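Local structure of putative alpha/beta hydrolase (Desulfitobacterium hafniense, 4RPC) at residues A[21-27]-A[48-54]; A[70-74]-A[100-105]; A[128-134]-A[186-191]; A[206-212]-A[233-239]. The protein is probably a hydrolase of the alpha/beta-hydrolase fold, its substrate not yet identified. All coordinates share one frame; numbering follows the deposited sequence.

Contact 1: A[21-27]-A[48-54]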
# COMPACT_ATOMS: atom_id res chain seq x y z
N GLY A 21 16.79 -12.24 -9.91
CA GLY A 21 15.42 -12.60 -10.26
C GLY A 21 14.54 -11.42 -10.70
O GLY A 21 14.94 -10.29 -10.61
N PRO A 22 13.33 -11.72 -11.20
CA PRO A 22 12.42 -10.62 -11.56
C PRO A 22 12.11 -9.74 -10.36
O PRO A 22 11.97 -10.24 -9.24
CB PRO A 22 11.15 -11.34 -12.06
CG PRO A 22 11.59 -12.74 -12.44
CD PRO A 22 12.85 -13.04 -11.66
N LYS A 23 11.96 -8.44 -10.60
CA LYS A 23 11.82 -7.52 -9.49
C LYS A 23 10.34 -7.30 -9.07
O LYS A 23 9.50 -6.93 -9.87
CB LYS A 23 12.47 -6.20 -9.85
CG LYS A 23 13.95 -6.15 -9.54
CD LYS A 23 14.74 -6.94 -10.55
CE LYS A 23 16.19 -6.54 -10.46
NZ LYS A 23 17.05 -7.67 -10.87
N VAL A 24 10.09 -7.49 -7.78
CA VAL A 24 8.82 -7.30 -7.18
C VAL A 24 8.98 -6.30 -6.01
O VAL A 24 9.73 -6.54 -5.05
CB VAL A 24 8.30 -8.66 -6.69
CG1 VAL A 24 6.99 -8.52 -5.94
CG2 VAL A 24 8.12 -9.62 -7.89
N LEU A 25 8.28 -5.18 -6.10
CA LEU A 25 8.31 -4.12 -5.05
C LEU A 25 7.11 -4.24 -4.14
O LEU A 25 6.00 -4.29 -4.62
CB LEU A 25 8.21 -2.74 -5.72
CG LEU A 25 9.21 -1.63 -5.57
CD1 LEU A 25 8.60 -0.36 -6.13
CD2 LEU A 25 9.71 -1.37 -4.17
N LEU A 26 7.32 -4.20 -2.84
CA LEU A 26 6.28 -4.31 -1.88
C LEU A 26 6.26 -3.09 -1.01
O LEU A 26 7.25 -2.85 -0.25
CB LEU A 26 6.51 -5.53 -1.00
CG LEU A 26 6.69 -6.84 -1.72
CD1 LEU A 26 7.14 -7.89 -0.71
CD2 LEU A 26 5.41 -7.28 -2.36
N ILE A 27 5.16 -2.32 -1.10
CA ILE A 27 5.04 -0.99 -0.44
C ILE A 27 3.97 -1.01 0.58
O ILE A 27 2.79 -1.18 0.26
CB ILE A 27 4.80 0.17 -1.44
CG1 ILE A 27 5.75 0.08 -2.64
CG2 ILE A 27 4.98 1.52 -0.75
CD1 ILE A 27 5.51 1.14 -3.72
N ARG A 48 12.80 -17.17 -5.83
CA ARG A 48 12.77 -16.85 -7.23
C ARG A 48 12.84 -15.33 -7.53
O ARG A 48 13.50 -14.89 -8.48
CB ARG A 48 11.52 -17.50 -7.78
CG ARG A 48 10.97 -16.84 -9.02
CD ARG A 48 11.79 -17.15 -10.26
NE ARG A 48 10.91 -17.10 -11.44
CZ ARG A 48 11.29 -16.78 -12.67
NH1 ARG A 48 12.57 -16.48 -12.96
NH2 ARG A 48 10.36 -16.76 -13.62
N TYR A 49 12.19 -14.53 -6.71
CA TYR A 49 12.12 -13.11 -6.98
C TYR A 49 13.07 -12.25 -6.21
O TYR A 49 13.44 -12.58 -5.08
CB TYR A 49 10.69 -12.62 -6.73
CG TYR A 49 9.76 -13.37 -7.65
CD1 TYR A 49 9.63 -12.98 -8.95
CD2 TYR A 49 9.09 -14.51 -7.22
CE1 TYR A 49 8.83 -13.67 -9.82
CE2 TYR A 49 8.28 -15.22 -8.09
CZ TYR A 49 8.16 -14.78 -9.39
OH TYR A 49 7.39 -15.44 -10.30
N CYS A 50 13.44 -11.14 -6.84
CA CYS A 50 14.11 -10.07 -6.17
C CYS A 50 13.05 -9.17 -5.49
O CYS A 50 12.34 -8.48 -6.16
CB CYS A 50 14.91 -9.24 -7.15
SG CYS A 50 15.79 -7.93 -6.29
N LEU A 51 12.96 -9.23 -4.16
CA LEU A 51 12.00 -8.47 -3.40
C LEU A 51 12.67 -7.19 -2.98
O LEU A 51 13.73 -7.21 -2.38
CB LEU A 51 11.52 -9.24 -2.14
CG LEU A 51 10.61 -10.47 -2.30
CD1 LEU A 51 9.75 -10.41 -3.56
CD2 LEU A 51 11.36 -11.77 -2.25
N LEU A 52 12.04 -6.10 -3.29
CA LEU A 52 12.46 -4.81 -2.82
C LEU A 52 11.39 -4.17 -1.94
O LEU A 52 10.26 -3.94 -2.40
CB LEU A 52 12.71 -3.95 -4.05
CG LEU A 52 13.62 -4.59 -5.12
CD1 LEU A 52 13.41 -3.94 -6.49
CD2 LEU A 52 15.05 -4.47 -4.65
N ILE A 53 11.74 -3.82 -0.71
CA ILE A 53 10.79 -3.37 0.26
C ILE A 53 11.19 -2.04 0.88
O ILE A 53 12.10 -1.97 1.68
CB ILE A 53 10.57 -4.40 1.39
CG1 ILE A 53 10.46 -5.86 0.83
CG2 ILE A 53 9.33 -4.06 2.18
CD1 ILE A 53 11.76 -6.56 0.74
N PRO A 54 10.54 -0.95 0.48
CA PRO A 54 10.94 0.30 1.11
C PRO A 54 10.39 0.50 2.52
O PRO A 54 9.41 -0.12 2.90
CB PRO A 54 10.33 1.36 0.18
CG PRO A 54 9.26 0.65 -0.59
CD PRO A 54 9.77 -0.74 -0.74
O HOH W 1 7.20 -1.55 2.04

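Contact 2: A[70-74]-A[100-105]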
# COMPACT_ATOMS: atom_id res chain seq x y z
N VAL A 70 3.06 11.79 -1.51
CA VAL A 70 3.15 10.61 -2.28
C VAL A 70 4.12 10.87 -3.38
O VAL A 70 4.94 10.01 -3.65
CB VAL A 70 1.77 10.19 -2.86
CG1 VAL A 70 1.93 9.06 -3.87
CG2 VAL A 70 0.80 9.83 -1.78
N GLU A 71 4.03 12.03 -4.06
CA GLU A 71 4.97 12.36 -5.17
C GLU A 71 6.47 12.33 -4.75
O GLU A 71 7.36 11.84 -5.49
CB GLU A 71 4.66 13.74 -5.80
CG GLU A 71 3.32 13.84 -6.54
CD GLU A 71 2.10 14.07 -5.63
OE1 GLU A 71 2.22 14.09 -4.38
OE2 GLU A 71 0.99 14.20 -6.18
N GLU A 72 6.77 12.94 -3.62
CA GLU A 72 8.16 12.99 -3.20
C GLU A 72 8.66 11.58 -2.75
O GLU A 72 9.75 11.15 -3.11
CB GLU A 72 8.34 14.04 -2.14
CG GLU A 72 9.79 14.43 -1.96
CD GLU A 72 9.93 15.76 -1.21
OE1 GLU A 72 9.27 16.76 -1.64
OE2 GLU A 72 10.68 15.78 -0.20
N THR A 73 7.82 10.83 -2.08
CA THR A 73 8.16 9.46 -1.69
C THR A 73 8.39 8.58 -2.94
O THR A 73 9.43 7.89 -3.08
CB THR A 73 7.06 8.94 -0.74
OG1 THR A 73 7.20 9.63 0.50
CG2 THR A 73 7.13 7.45 -0.53
N ALA A 74 7.50 8.69 -3.92
CA ALA A 74 7.66 7.96 -5.19
C ALA A 74 8.96 8.36 -5.88
O ALA A 74 9.76 7.49 -6.26
CB ALA A 74 6.46 8.17 -6.10
N SER A 100 -0.96 4.08 -3.43
CA SER A 100 -0.88 5.40 -4.05
C SER A 100 0.54 5.64 -4.47
O SER A 100 0.76 6.17 -5.54
CB SER A 100 -1.31 6.53 -3.09
OG SER A 100 -2.63 6.35 -2.76
N VAL A 101 1.49 5.25 -3.66
CA VAL A 101 2.91 5.33 -4.04
C VAL A 101 3.19 4.45 -5.31
O VAL A 101 3.92 4.85 -6.23
CB VAL A 101 3.81 4.92 -2.91
CG1 VAL A 101 5.29 4.90 -3.35
CG2 VAL A 101 3.63 5.85 -1.72
N ALA A 102 2.60 3.27 -5.37
CA ALA A 102 2.79 2.38 -6.53
C ALA A 102 2.27 3.06 -7.81
O ALA A 102 2.96 3.10 -8.79
CB ALA A 102 2.05 1.08 -6.31
N VAL A 103 1.05 3.63 -7.75
CA VAL A 103 0.46 4.26 -8.90
C VAL A 103 1.32 5.40 -9.34
O VAL A 103 1.63 5.56 -10.51
CB VAL A 103 -0.98 4.72 -8.61
CG1 VAL A 103 -1.55 5.52 -9.78
CG2 VAL A 103 -1.85 3.52 -8.38
N GLU A 104 1.72 6.22 -8.39
CA GLU A 104 2.59 7.36 -8.70
C GLU A 104 3.88 6.93 -9.36
O GLU A 104 4.43 7.64 -10.25
CB GLU A 104 2.90 8.14 -7.44
CG GLU A 104 3.78 9.34 -7.60
CD GLU A 104 3.13 10.46 -8.34
OE1 GLU A 104 1.88 10.50 -8.45
OE2 GLU A 104 3.90 11.30 -8.85
N MSE A 105 4.44 5.83 -8.91
CA MSE A 105 5.62 5.30 -9.61
C MSE A 105 5.33 4.91 -11.04
O MSE A 105 6.15 5.12 -11.90
CB MSE A 105 6.23 4.15 -8.82
CG MSE A 105 7.04 4.85 -7.71
SE MSE A 105 7.74 3.39 -6.66
CE MSE A 105 9.27 3.19 -7.91

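Contact 3: A[128-134]-A[186-191]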
# COMPACT_ATOMS: atom_id res chain seq x y z
N GLU A 128 -8.88 20.44 1.80
CA GLU A 128 -8.77 20.95 3.17
C GLU A 128 -9.40 20.06 4.26
O GLU A 128 -9.11 20.31 5.41
CB GLU A 128 -9.25 22.40 3.30
CG GLU A 128 -8.31 23.42 2.65
CD GLU A 128 -6.98 23.60 3.39
OE1 GLU A 128 -6.96 23.90 4.61
OE2 GLU A 128 -5.93 23.45 2.74
N MSE A 129 -10.17 19.01 3.93
CA MSE A 129 -10.59 18.00 4.93
C MSE A 129 -9.45 17.03 5.32
O MSE A 129 -9.57 16.22 6.27
CB MSE A 129 -11.71 17.07 4.44
CG MSE A 129 -13.04 17.57 3.90
SE MSE A 129 -14.14 18.51 5.26
CE MSE A 129 -13.65 17.26 6.68
N THR A 130 -8.35 17.04 4.57
CA THR A 130 -7.22 16.13 4.78
C THR A 130 -6.79 16.11 6.25
O THR A 130 -6.60 15.05 6.81
CB THR A 130 -6.01 16.52 3.95
OG1 THR A 130 -6.32 16.42 2.58
CG2 THR A 130 -4.85 15.61 4.19
N GLU A 131 -6.65 17.28 6.86
CA GLU A 131 -6.18 17.41 8.28
C GLU A 131 -7.09 16.69 9.26
O GLU A 131 -6.66 15.95 10.15
CB GLU A 131 -6.01 18.91 8.69
CG GLU A 131 -5.44 19.17 10.12
CD GLU A 131 -3.97 18.71 10.32
OE1 GLU A 131 -3.15 18.86 9.36
OE2 GLU A 131 -3.59 18.22 11.44
N GLN A 132 -8.37 16.90 9.11
CA GLN A 132 -9.27 16.36 10.08
C GLN A 132 -9.44 14.84 10.00
O GLN A 132 -9.46 14.16 11.05
CB GLN A 132 -10.58 17.08 9.98
CG GLN A 132 -10.55 18.48 10.59
CD GLN A 132 -11.91 19.11 10.40
OE1 GLN A 132 -12.78 18.97 11.26
NE2 GLN A 132 -12.14 19.70 9.22
N TYR A 133 -9.44 14.30 8.79
CA TYR A 133 -9.42 12.87 8.59
C TYR A 133 -8.13 12.28 9.01
O TYR A 133 -8.16 11.25 9.61
CB TYR A 133 -9.60 12.50 7.14
CG TYR A 133 -11.00 12.43 6.74
CD1 TYR A 133 -11.85 13.53 6.90
CD2 TYR A 133 -11.52 11.26 6.18
CE1 TYR A 133 -13.16 13.45 6.53
CE2 TYR A 133 -12.83 11.18 5.80
CZ TYR A 133 -13.64 12.28 5.96
OH TYR A 133 -14.98 12.20 5.58
N ALA A 134 -6.99 12.87 8.65
CA ALA A 134 -5.70 12.30 9.12
C ALA A 134 -5.59 12.15 10.65
O ALA A 134 -5.08 11.14 11.14
CB ALA A 134 -4.52 13.05 8.59
N LEU A 186 -0.39 9.88 6.78
CA LEU A 186 -1.83 10.00 6.52
C LEU A 186 -2.24 11.31 5.83
O LEU A 186 -3.18 11.31 5.00
CB LEU A 186 -2.62 9.85 7.80
CG LEU A 186 -2.59 8.42 8.33
CD1 LEU A 186 -3.06 8.44 9.77
CD2 LEU A 186 -3.39 7.41 7.50
N LEU A 187 -1.54 12.39 6.15
CA LEU A 187 -1.81 13.62 5.46
C LEU A 187 -1.48 13.43 3.97
O LEU A 187 -2.27 13.82 3.09
CB LEU A 187 -1.05 14.81 6.05
CG LEU A 187 -1.40 15.22 7.48
CD1 LEU A 187 -0.29 16.03 8.10
CD2 LEU A 187 -2.72 16.01 7.53
N ALA A 188 -0.34 12.78 3.71
CA ALA A 188 0.11 12.48 2.35
C ALA A 188 -0.90 11.61 1.69
O ALA A 188 -1.32 11.90 0.60
CB ALA A 188 1.50 11.84 2.29
N ALA A 189 -1.28 10.53 2.35
CA ALA A 189 -2.32 9.64 1.80
C ALA A 189 -3.60 10.38 1.40
O ALA A 189 -4.02 10.29 0.26
CB ALA A 189 -2.65 8.56 2.78
N TYR A 190 -4.17 11.17 2.31
CA TYR A 190 -5.41 11.86 2.08
C TYR A 190 -5.32 13.04 1.12
O TYR A 190 -6.28 13.37 0.52
CB TYR A 190 -6.03 12.33 3.42
CG TYR A 190 -6.65 11.19 4.16
CD1 TYR A 190 -7.55 10.34 3.53
CD2 TYR A 190 -6.36 10.97 5.48
CE1 TYR A 190 -8.13 9.27 4.21
CE2 TYR A 190 -6.91 9.90 6.17
CZ TYR A 190 -7.79 9.06 5.54
OH TYR A 190 -8.37 8.04 6.22
N ARG A 191 -4.16 13.68 0.98
CA ARG A 191 -3.95 14.77 0.04
C ARG A 191 -3.85 14.30 -1.41
O ARG A 191 -4.26 15.02 -2.31
CB ARG A 191 -2.64 15.50 0.37
CG ARG A 191 -2.48 16.83 -0.30
CD ARG A 191 -3.01 17.97 0.52
NE ARG A 191 -2.44 17.99 1.87
CZ ARG A 191 -2.92 18.74 2.88
NH1 ARG A 191 -3.98 19.54 2.67
NH2 ARG A 191 -2.33 18.65 4.11

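Contact 4: A[206-212]-A[233-239]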
# COMPACT_ATOMS: atom_id res chain seq x y z
N SER A 206 -4.10 -4.65 -11.48
CA SER A 206 -4.96 -5.57 -10.78
C SER A 206 -5.31 -4.94 -9.42
O SER A 206 -4.41 -4.49 -8.66
CB SER A 206 -4.22 -6.88 -10.61
OG SER A 206 -3.59 -7.24 -11.86
N VAL A 207 -6.60 -4.93 -9.10
CA VAL A 207 -7.12 -4.44 -7.83
C VAL A 207 -7.62 -5.57 -6.91
O VAL A 207 -8.51 -6.38 -7.29
CB VAL A 207 -8.31 -3.53 -8.12
CG1 VAL A 207 -8.64 -2.63 -6.91
CG2 VAL A 207 -8.03 -2.67 -9.33
N LEU A 208 -7.05 -5.65 -5.71
CA LEU A 208 -7.55 -6.56 -4.69
C LEU A 208 -8.57 -5.80 -3.82
O LEU A 208 -8.31 -4.69 -3.32
CB LEU A 208 -6.44 -7.16 -3.86
CG LEU A 208 -5.09 -7.40 -4.51
CD1 LEU A 208 -4.38 -8.58 -3.88
CD2 LEU A 208 -5.06 -7.52 -6.01
N ILE A 209 -9.73 -6.40 -3.67
CA ILE A 209 -10.85 -5.84 -2.93
C ILE A 209 -11.36 -6.88 -1.92
O ILE A 209 -11.62 -8.01 -2.28
CB ILE A 209 -12.01 -5.48 -3.91
CG1 ILE A 209 -11.56 -4.44 -4.96
CG2 ILE A 209 -13.22 -4.98 -3.12
CD1 ILE A 209 -12.55 -4.19 -6.08
N GLY A 210 -11.46 -6.48 -0.65
CA GLY A 210 -12.13 -7.26 0.37
C GLY A 210 -13.62 -7.05 0.25
O GLY A 210 -14.10 -5.91 0.26
N GLY A 211 -14.37 -8.14 0.19
CA GLY A 211 -15.82 -8.07 0.07
C GLY A 211 -16.57 -7.36 1.19
O GLY A 211 -17.69 -6.96 1.01
N ASN A 212 -15.99 -7.25 2.36
CA ASN A 212 -16.65 -6.49 3.44
C ASN A 212 -16.39 -5.01 3.40
O ASN A 212 -17.05 -4.26 4.13
CB ASN A 212 -16.24 -7.03 4.80
CG ASN A 212 -16.81 -8.39 5.07
OD1 ASN A 212 -17.69 -8.86 4.33
ND2 ASN A 212 -16.34 -9.04 6.13
N ILE A 233 -9.82 -7.52 -11.64
CA ILE A 233 -10.31 -7.39 -10.25
C ILE A 233 -10.29 -8.71 -9.52
O ILE A 233 -10.83 -9.69 -10.00
CB ILE A 233 -11.78 -6.91 -10.14
CG1 ILE A 233 -11.98 -5.46 -10.62
CG2 ILE A 233 -12.25 -7.04 -8.68
CD1 ILE A 233 -11.81 -5.26 -12.10
N TYR A 234 -9.75 -8.69 -8.31
CA TYR A 234 -9.67 -9.87 -7.46
C TYR A 234 -10.46 -9.59 -6.19
O TYR A 234 -10.07 -8.74 -5.42
CB TYR A 234 -8.21 -10.21 -7.19
CG TYR A 234 -7.47 -10.54 -8.46
CD1 TYR A 234 -7.55 -11.83 -9.01
CD2 TYR A 234 -6.73 -9.57 -9.16
CE1 TYR A 234 -6.87 -12.15 -10.16
CE2 TYR A 234 -6.07 -9.89 -10.31
CZ TYR A 234 -6.15 -11.19 -10.80
OH TYR A 234 -5.50 -11.52 -11.94
N GLU A 235 -11.57 -10.32 -6.00
CA GLU A 235 -12.50 -10.12 -4.90
C GLU A 235 -12.16 -11.16 -3.83
O GLU A 235 -11.96 -12.31 -4.16
CB GLU A 235 -13.94 -10.33 -5.40
CG GLU A 235 -14.17 -9.96 -6.88
CD GLU A 235 -15.52 -9.26 -7.19
OE1 GLU A 235 -16.62 -9.85 -6.95
OE2 GLU A 235 -15.45 -8.11 -7.69
N PHE A 236 -12.08 -10.78 -2.56
CA PHE A 236 -11.86 -11.76 -1.49
C PHE A 236 -13.03 -11.65 -0.54
O PHE A 236 -13.24 -10.56 0.04
CB PHE A 236 -10.52 -11.50 -0.79
CG PHE A 236 -9.34 -11.67 -1.68
CD1 PHE A 236 -8.77 -12.92 -1.84
CD2 PHE A 236 -8.81 -10.60 -2.38
CE1 PHE A 236 -7.66 -13.11 -2.69
CE2 PHE A 236 -7.70 -10.77 -3.22
CZ PHE A 236 -7.13 -12.03 -3.38
N PRO A 237 -13.85 -12.71 -0.44
CA PRO A 237 -15.12 -12.58 0.28
C PRO A 237 -14.88 -12.55 1.77
O PRO A 237 -13.88 -13.12 2.25
CB PRO A 237 -15.89 -13.85 -0.10
CG PRO A 237 -14.82 -14.87 -0.45
CD PRO A 237 -13.57 -14.11 -0.83
N ASN A 238 -15.81 -11.91 2.48
CA ASN A 238 -15.76 -11.74 3.93
C ASN A 238 -14.45 -11.23 4.41
O ASN A 238 -14.01 -11.64 5.50
CB ASN A 238 -16.03 -13.03 4.67
CG ASN A 238 -17.36 -13.54 4.38
OD1 ASN A 238 -18.31 -12.80 4.53
ND2 ASN A 238 -17.47 -14.79 3.92
N ARG A 239 -13.83 -10.35 3.63
CA ARG A 239 -12.55 -9.77 4.01
C ARG A 239 -12.66 -8.23 4.03
O ARG A 239 -13.31 -7.63 3.18
CB ARG A 239 -11.41 -10.26 3.10
CG ARG A 239 -11.14 -11.78 3.13
CD ARG A 239 -10.67 -12.21 4.51
NE ARG A 239 -10.39 -13.64 4.60
CZ ARG A 239 -11.26 -14.56 4.97
NH1 ARG A 239 -12.51 -14.25 5.34
NH2 ARG A 239 -10.88 -15.82 5.00
O HOH W 2 -4.11 -9.65 -13.28

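Contact 1: A[21-27]-A[48-54]
Pro22 sits against two flat groups. Its CG and CD lie over one face of the Arg48 guanidinium, with CD 3.7 Å from NH1, while its carbonyl O lies at the edge of the Tyr49 ring, in the ring plane. One face of that ring carries the CG methylene of the adjoining Arg48, and Val24 CG2 comes up obliquely, 3.8 Å from Tyr49 CD1. This cluster opens a parallel strand pair, 23-27 with 50-54, within the central sheet of the alpha/beta-hydrolase fold. The first bond is bent: Cys50 N reaches Pro22 O from above the carbonyl plane, with the N-H...O angle only 145°. Beyond it Val24 is gripped twice, giving its N-H to Cys50 O almost straight (175°) and taking that of Leu52, and Leu26 N follows on to Leu52 O. Lys23, Leu25 and Ile27 bond the other way, to strand 88-95. Branched aliphatic residues suit such a buried strand. Val24 has CG1 opposite its backbone N (chi1 176°), which leaves CG2 for Tyr49 while CB rests 3.9 Å from Leu51 CD1. Leu25 CD2 presses tightly on Pro54 CD at 3.5 Å. Pro54 has no N-H for Leu26 O and turns CD to it instead, at 3.3 Å. A water donates to both carbonyls here, 2.6 Å from Leu26 O and 2.8 Å from Pro54 O.

Contact 2: A[70-74]-A[100-105]
Val70 and Ala74, one turn apart on helix 70-83, supply the apolar surface that meets helix 97-108. The short segments cross at -67° with their axes 8.8 Å apart, a spacing that small side chains allow. With chi1 at 171°, the CG1 branch of Val70 lies beside its carbonyl carbon and reaches the other helix, where it touches Ser100 O at 3.5 Å and Glu104 CB at 3.8 Å. The Ala74 methyl fits between two longer chains, 3.3 Å from Glu104 CG and 3.7 Å from CG of the selenomethionine Met105; its small size suits this narrow place. Thr73 adds its methyl branch, CG2 lying 4.0 Å from Val101 CG2, while its hydroxyl bonds to Glu57.

The charged part lies on another side of the crossing. Glu104 is bent at chi2 and bears on Glu71 with a carboxylate oxygen, OE2 being 3.5 Å from Glu71 CG. The two carboxylate planes are turned 61° apart, and Glu71 OE2 stands 4.4 Å from Glu104 OE1. Such a pair would be unfavourable alone, but Lys197 forms a salt bridge with Glu71 and a long, weak ion pair with Glu104, and Tyr192 OH hydrogen-bonds Glu104 OE1; together they probably offset the like charges.

Both helices connect to the central sheet. Ala102 lies against Leu116 and Leu118 of strand 112-119. Val101 and Met105 pack on Leu77 further along helix 70-83, which in turn touches Ile27 and Pro54 of the sheet, and Val101 also touches the probable nucleophile elbow that leads into helix 97-108.

Contact 3: A[128-134]-A[186-191]
Thr130 and Ala134 form the tight part of this helix pair, closing on Leu187 and Tyr190. Thr130 CG2 lies 3.3 Å from Leu187 O and 3.6 Å from Tyr190 CB. One turn on, Ala134 CB meets Leu187 CD2 at 3.6 Å, its small size allowing the helices to approach.

The flanks are looser and more exposed. On one, Tyr133 sets CB over one face of the Tyr190 ring and turns its own ring edge to that face, a T-shaped pair with planes 75° apart. On the other, Arg191, bent at chi2 and chi3, folds back until its guanidinium lies flat with Thr130 CG2 3.8 Å above its centre. Glu128 OE2 remains 4.4 Å from Arg191 NH1, too far for a salt bridge. A serine at Thr130 would lack CG2, which would probably open a gap beside Leu187 O and Tyr190 CB and leave the guanidinium with part of its cover, CB remaining.

Both helices belong to the insertion between strands 112-119 and 204-210, where alpha/beta hydrolases commonly carry a cap. Thr130 OG1 bonds locally to Gly127 O and Glu131 OE2 to Asn135; with neither hydrogen bond nor salt bridge joining the two segments, the pair is probably held mainly by close apolar packing and the aromatic contact.

Contact 4: A[206-212]-A[233-239]
Tyr234 and Phe236 both hold CG beside the backbone N, opposite the carbonyl carbon (chi1 -62° and -64°), which lays their rings back along strand 206-210. Tyr234 CE2 meets Ser206 CB edge-on at 3.5 Å, and Phe236 CE2 meets Leu208 CB at 3.9 Å. A water bridges Ser206 OG and Tyr234 OH at the ring's far end. The parallel backbones exchange four regular bonds, from Tyr234 N to Val207 O through Gly211 N to Phe236 O at 2.7 Å.

Past the strands the chains stay joined: Asn212 N bonds Arg239 O at 2.8 Å, from above the carbonyl plane. Glycine suits position 210, since a CB there would collide with that same oxygen. Asn212 lays its amide along the Asn238 backbone, Asn212 ND2 3.4 Å from Asn238 C, and Asn238 takes the left-handed conformation that asparagine tolerates well. With an alanine at Asn212 that amide would be gone, and the Asn238 turn would probably be freer to shift.

Strand 232-236 is an outer strand of the sheet, joined to 204-210 through helix 220-226. Helix 249-259 packs on Leu208 and Tyr234, Val244 touches Phe236, and Gly210 N bonds Glu213, the probable acid of the catalytic triad.

Contacts 1 and 4 belong to the same central sheet, about 23 Å apart between centres. Both rest on parallel backbone bonding, but contact 1 joins inner strands among aliphatic side chains, whereas contact 4 reaches an outer strand and is partly exposed, with more polar and aromatic groups. Contacts 2 and 3 join helices without hydrogen bonds between their segments. Contact 2 is buried and packs directly on contact 1, Ile27 CD1 lying 3.8 Å from Val101 CG1; contact 3 is partly exposed and belongs to the probable cap. Val70 CG2, 3.8 Å from Ala188 O, links these two helix pairs, so that contacts 1, 2 and 3 form a continuous path from sheet to cap.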